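Long-range contact in thiosulfate sulfurtransferase TUM1 (Saccharomyces cerevisiae, PDB 3UTN), which passes persulfide sulfur from NFS1 to UBA4 in the pathway that 2-thiolates the wobble uridine of tRNAs: residues F67-F78 against L158-Y169. Sequence-based numbering, arbitrary orientation.
Sequences FLTKPRIPNSIF and LDSSKVAAFSPY
Arg72 and Asp159 carry the polar part of this contact, first through their backbones: Arg72 N gives to Asp159 O at 2.7 Å, and Asp159 N returns a bond to Arg72 O, a single antiparallel, hydrogen-bonded bridge. Val163 N to Leu68 O and Phe78 N to Phe166 O, the latter very short in the model, tie the two segments together farther along.

The Arg72 guanidinium works with its whole rim. End-on, NH1 and NH2 both give to Ser161 O, at 2.5 and 2.8 Å; side-on, NE and NH2 converge on Phe67 O. A bend at chi3 (60°) turns the buried group back toward the end of helix 63-69; four bonds to the two carbonyls fix its rotation, and NH1 also forms a salt bridge with Asp159 OD2, weak as a hydrogen bond. Val163 CG2 covers one guanidinium face, 3.4 Å above the plane. Asp159 OD1 in turn takes Ser161 N in an Asx turn, while a water joins Asp159 OD2 to Asn75 N.

The apolar contacts run alongside. Phe67 CD2 meets the edge of the Phe166 ring, 3.7 Å from its CD1, and Ala165 O lies at the edge of the Phe67 ring. Leu68 CG and CD1 reach Phe166 CE1. The Phe78 side chain runs beside that of Phe166, their ring planes inclined at 41°. Beyond them Ile77 CG2 meets the edge of the Tyr169 ring at CD2 (3.4 Å); at the other end of the contact Pro71 CB packs on Leu158 CD1.

The loop 158-169 thus follows the turn between helix 63-69 and strand 77-78, an outermost strand of the parallel sheet in the N-terminal rhodanese domain. Ile77 pairs with strand 47-51 through its backbone, Leu158 rests on helix 148-153, and Ser167 OG bonds to Leu108 O.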
loop_
_atom_site.group_PDB
_atom_site.type_symbol
_atom_site.label_atom_id
_atom_site.label_comp_id
_atom_site.label_asym_id
_atom_site.label_seq_id
_atom_site.Cartn_x
_atom_site.Cartn_y
_atom_site.Cartn_z
ATOM N N PHE A 67 10.668 12.891 7.098
ATOM C CA PHE A 67 9.723 13.816 6.533
ATOM C C PHE A 67 10.123 15.241 6.868
ATOM O O PHE A 67 10.107 16.125 6.015
ATOM C CB PHE A 67 8.325 13.583 7.060
ATOM C CG PHE A 67 7.380 14.645 6.632
ATOM C CD1 PHE A 67 6.846 14.623 5.353
ATOM C CD2 PHE A 67 7.082 15.709 7.470
ATOM C CE1 PHE A 67 5.983 15.615 4.933
ATOM C CE2 PHE A 67 6.228 16.710 7.046
ATOM C CZ PHE A 67 5.672 16.659 5.782
ATOM N N LEU A 68 10.465 15.445 8.132
ATOM C CA LEU A 68 10.670 16.775 8.662
ATOM C C LEU A 68 11.955 17.381 8.170
ATOM O O LEU A 68 12.047 18.586 8.008
ATOM C CB LEU A 68 10.694 16.725 10.180
ATOM C CG LEU A 68 9.365 16.308 10.806
ATOM C CD1 LEU A 68 9.605 15.962 12.258
ATOM C CD2 LEU A 68 8.316 17.396 10.678
ATOM N N THR A 69 12.947 16.542 7.924
ATOM C CA THR A 69 14.295 17.045 7.766
ATOM C C THR A 69 14.899 16.663 6.441
ATOM O O THR A 69 15.935 17.173 6.080
ATOM C CB THR A 69 15.213 16.534 8.889
ATOM O OG1 THR A 69 15.364 15.121 8.758
ATOM C CG2 THR A 69 14.609 16.845 10.238
ATOM N N LYS A 70 14.261 15.747 5.728
ATOM C CA LYS A 70 14.732 15.384 4.409
ATOM C C LYS A 70 13.803 15.974 3.376
ATOM O O LYS A 70 12.620 16.202 3.655
ATOM C CB LYS A 70 14.850 13.870 4.266
ATOM C CG LYS A 70 16.029 13.303 5.035
ATOM C CD LYS A 70 16.131 11.802 4.850
ATOM C CE LYS A 70 17.351 11.241 5.564
ATOM N NZ LYS A 70 17.279 11.497 7.026
ATOM N N PRO A 71 14.336 16.246 2.180
ATOM C CA PRO A 71 13.525 16.960 1.217
ATOM C C PRO A 71 12.207 16.252 0.978
ATOM O O PRO A 71 12.139 15.025 0.915
ATOM C CB PRO A 71 14.389 16.953 -0.039
ATOM C CG PRO A 71 15.786 16.878 0.486
ATOM C CD PRO A 71 15.671 15.927 1.639
ATOM N N ARG A 72 11.149 17.032 0.899
ATOM C CA ARG A 72 9.858 16.470 0.621
ATOM C C ARG A 72 9.373 17.143 -0.631
ATOM O O ARG A 72 9.930 18.146 -1.065
ATOM C CB ARG A 72 8.898 16.723 1.788
ATOM C CG ARG A 72 8.497 18.171 1.968
ATOM C CD ARG A 72 8.018 18.430 3.393
ATOM N NE ARG A 72 9.083 18.117 4.328
ATOM C CZ ARG A 72 10.091 18.933 4.609
ATOM N NH1 ARG A 72 10.157 20.140 4.056
ATOM N NH2 ARG A 72 11.021 18.547 5.459
ATOM N N ILE A 73 8.331 16.590 -1.220
ATOM C CA ILE A 73 7.657 17.298 -2.270
ATOM C C ILE A 73 7.040 18.505 -1.580
ATOM O O ILE A 73 6.468 18.363 -0.503
ATOM C CB ILE A 73 6.576 16.432 -2.909
ATOM C CG1 ILE A 73 7.187 15.124 -3.424
ATOM C CG2 ILE A 73 5.891 17.205 -4.017
ATOM C CD1 ILE A 73 6.226 14.265 -4.213
ATOM N N PRO A 74 7.191 19.700 -2.171
ATOM C CA PRO A 74 6.653 20.900 -1.551
ATOM C C PRO A 74 5.227 20.680 -1.064
ATOM O O PRO A 74 4.461 19.966 -1.704
ATOM C CB PRO A 74 6.674 21.904 -2.699
ATOM C CG PRO A 74 7.884 21.513 -3.478
ATOM C CD PRO A 74 7.896 20.007 -3.430
ATOM N N ASN A 75 4.891 21.277 0.074
ATOM C CA ASN A 75 3.524 21.284 0.583
ATOM C C ASN A 75 3.077 19.920 1.058
ATOM O O ASN A 75 1.886 19.679 1.247
ATOM C CB ASN A 75 2.562 21.814 -0.482
ATOM C CG ASN A 75 3.069 23.078 -1.136
ATOM O OD1 ASN A 75 3.601 23.958 -0.468
ATOM N ND2 ASN A 75 2.924 23.164 -2.450
ATOM N N SER A 76 4.044 19.032 1.248
ATOM C CA SER A 76 3.763 17.686 1.708
ATOM C C SER A 76 3.184 17.694 3.098
ATOM O O SER A 76 3.538 18.524 3.919
ATOM C CB SER A 76 5.022 16.840 1.743
ATOM O OG SER A 76 5.399 16.439 0.446
ATOM N N ILE A 77 2.293 16.756 3.344
ATOM C CA ILE A 77 1.957 16.420 4.688
ATOM C C ILE A 77 2.634 15.091 4.876
ATOM O O ILE A 77 3.002 14.402 3.910
ATOM C CB ILE A 77 0.451 16.273 4.916
ATOM C CG1 ILE A 77 -0.123 15.186 4.003
ATOM C CG2 ILE A 77 -0.229 17.615 4.721
ATOM C CD1 ILE A 77 -1.566 14.862 4.273
ATOM N N PHE A 78 2.823 14.737 6.127
ATOM C CA PHE A 78 3.309 13.442 6.428
ATOM C C PHE A 78 2.110 12.607 6.805
ATOM O O PHE A 78 1.301 13.011 7.631
ATOM C CB PHE A 78 4.290 13.506 7.576
ATOM C CG PHE A 78 4.728 12.171 8.045
ATOM C CD1 PHE A 78 5.553 11.381 7.250
ATOM C CD2 PHE A 78 4.301 11.686 9.271
ATOM C CE1 PHE A 78 5.955 10.134 7.679
ATOM C CE2 PHE A 78 4.708 10.440 9.706
ATOM C CZ PHE A 78 5.531 9.665 8.908
ATOM N N LEU A 158 11.774 19.841 -4.837
ATOM C CA LEU A 158 11.820 19.390 -3.482
ATOM C C LEU A 158 11.750 20.585 -2.589
ATOM O O LEU A 158 12.358 21.623 -2.853
ATOM C CB LEU A 158 13.099 18.610 -3.211
ATOM C CG LEU A 158 13.107 17.219 -3.830
ATOM C CD1 LEU A 158 14.468 16.583 -3.627
ATOM C CD2 LEU A 158 12.004 16.373 -3.217
ATOM N N ASP A 159 10.954 20.435 -1.550
ATOM C CA ASP A 159 11.032 21.303 -0.423
ATOM C C ASP A 159 12.082 20.642 0.459
ATOM O O ASP A 159 11.814 19.634 1.120
ATOM C CB ASP A 159 9.679 21.376 0.273
ATOM C CG ASP A 159 9.755 22.059 1.603
ATOM O OD1 ASP A 159 10.783 22.707 1.859
ATOM O OD2 ASP A 159 8.795 21.941 2.395
ATOM N N SER A 160 13.290 21.193 0.428
ATOM C CA SER A 160 14.391 20.657 1.216
ATOM C C SER A 160 14.443 21.353 2.563
ATOM O O SER A 160 15.371 21.153 3.335
ATOM C CB SER A 160 15.714 20.827 0.480
ATOM O OG SER A 160 15.709 20.076 -0.720
ATOM N N SER A 161 13.440 22.176 2.838
ATOM C CA SER A 161 13.390 22.879 4.100
ATOM C C SER A 161 13.112 21.871 5.192
ATOM O O SER A 161 12.367 20.903 5.004
ATOM C CB SER A 161 12.299 23.945 4.099
ATOM O OG SER A 161 11.032 23.337 4.247
ATOM N N LYS A 162 13.730 22.091 6.336
ATOM C CA LYS A 162 13.421 21.296 7.481
ATOM C C LYS A 162 12.163 21.904 8.052
ATOM O O LYS A 162 12.000 23.120 8.070
ATOM C CB LYS A 162 14.589 21.287 8.452
ATOM C CG LYS A 162 15.871 20.923 7.729
ATOM C CD LYS A 162 16.695 19.918 8.490
ATOM C CE LYS A 162 17.759 19.299 7.606
ATOM N NZ LYS A 162 18.398 20.313 6.730
ATOM N N VAL A 163 11.232 21.053 8.432
ATOM C CA VAL A 163 9.990 21.538 8.987
ATOM C C VAL A 163 9.823 20.907 10.348
ATOM O O VAL A 163 10.520 19.956 10.690
ATOM C CB VAL A 163 8.776 21.250 8.070
ATOM C CG1 VAL A 163 8.852 22.093 6.806
ATOM C CG2 VAL A 163 8.663 19.767 7.743
ATOM N N ALA A 164 8.917 21.463 11.130
ATOM C CA ALA A 164 8.672 20.977 12.470
ATOM C C ALA A 164 7.193 20.653 12.567
ATOM O O ALA A 164 6.581 20.741 13.630
ATOM C CB ALA A 164 9.075 22.030 13.490
ATOM N N ALA A 165 6.621 20.281 11.429
ATOM C CA ALA A 165 5.217 19.936 11.353
ATOM C C ALA A 165 5.047 18.858 10.303
ATOM O O ALA A 165 5.737 18.857 9.284
ATOM C CB ALA A 165 4.380 21.159 11.014
ATOM N N PHE A 166 4.136 17.933 10.570
ATOM C CA PHE A 166 3.826 16.870 9.629
ATOM C C PHE A 166 2.859 17.352 8.595
ATOM O O PHE A 166 2.475 16.616 7.692
ATOM C CB PHE A 166 3.274 15.667 10.360
ATOM C CG PHE A 166 4.279 15.013 11.223
ATOM C CD1 PHE A 166 5.522 14.677 10.707
ATOM C CD2 PHE A 166 4.006 14.758 12.549
ATOM C CE1 PHE A 166 6.469 14.080 11.505
ATOM C CE2 PHE A 166 4.953 14.160 13.352
ATOM C CZ PHE A 166 6.185 13.825 12.826
ATOM N N SER A 167 2.467 18.606 8.747
ATOM C CA SER A 167 1.630 19.263 7.784
ATOM C C SER A 167 1.850 20.749 7.915
ATOM O O SER A 167 1.909 21.265 9.020
ATOM C CB SER A 167 0.170 18.955 8.040
ATOM O OG SER A 167 -0.627 19.758 7.192
ATOM N N PRO A 168 1.965 21.439 6.779
ATOM C CA PRO A 168 2.051 22.893 6.771
ATOM C C PRO A 168 0.663 23.520 6.778
ATOM O O PRO A 168 0.536 24.740 6.792
ATOM C CB PRO A 168 2.734 23.175 5.441
ATOM C CG PRO A 168 2.242 22.078 4.552
ATOM C CD PRO A 168 2.125 20.867 5.429
ATOM N N TYR A 169 -0.365 22.682 6.770
ATOM C CA TYR A 169 -1.722 23.158 6.618
ATOM C C TYR A 169 -2.380 23.284 7.965
ATOM O O TYR A 169 -2.110 22.482 8.853
ATOM C CB TYR A 169 -2.518 22.213 5.723
ATOM C CG TYR A 169 -1.839 21.988 4.403
ATOM C CD1 TYR A 169 -1.776 23.000 3.449
ATOM C CD2 TYR A 169 -1.233 20.779 4.119
ATOM C CE1 TYR A 169 -1.136 22.803 2.240
ATOM C CE2 TYR A 169 -0.586 20.573 2.914
ATOM C CZ TYR A 169 -0.545 21.584 1.984
ATOM O OH TYR A 169 0.091 21.368 0.792
HETATM O O HOH W 1 16.485 18.969 4.442
HETATM O O HOH W 2 6.605 22.650 1.263
#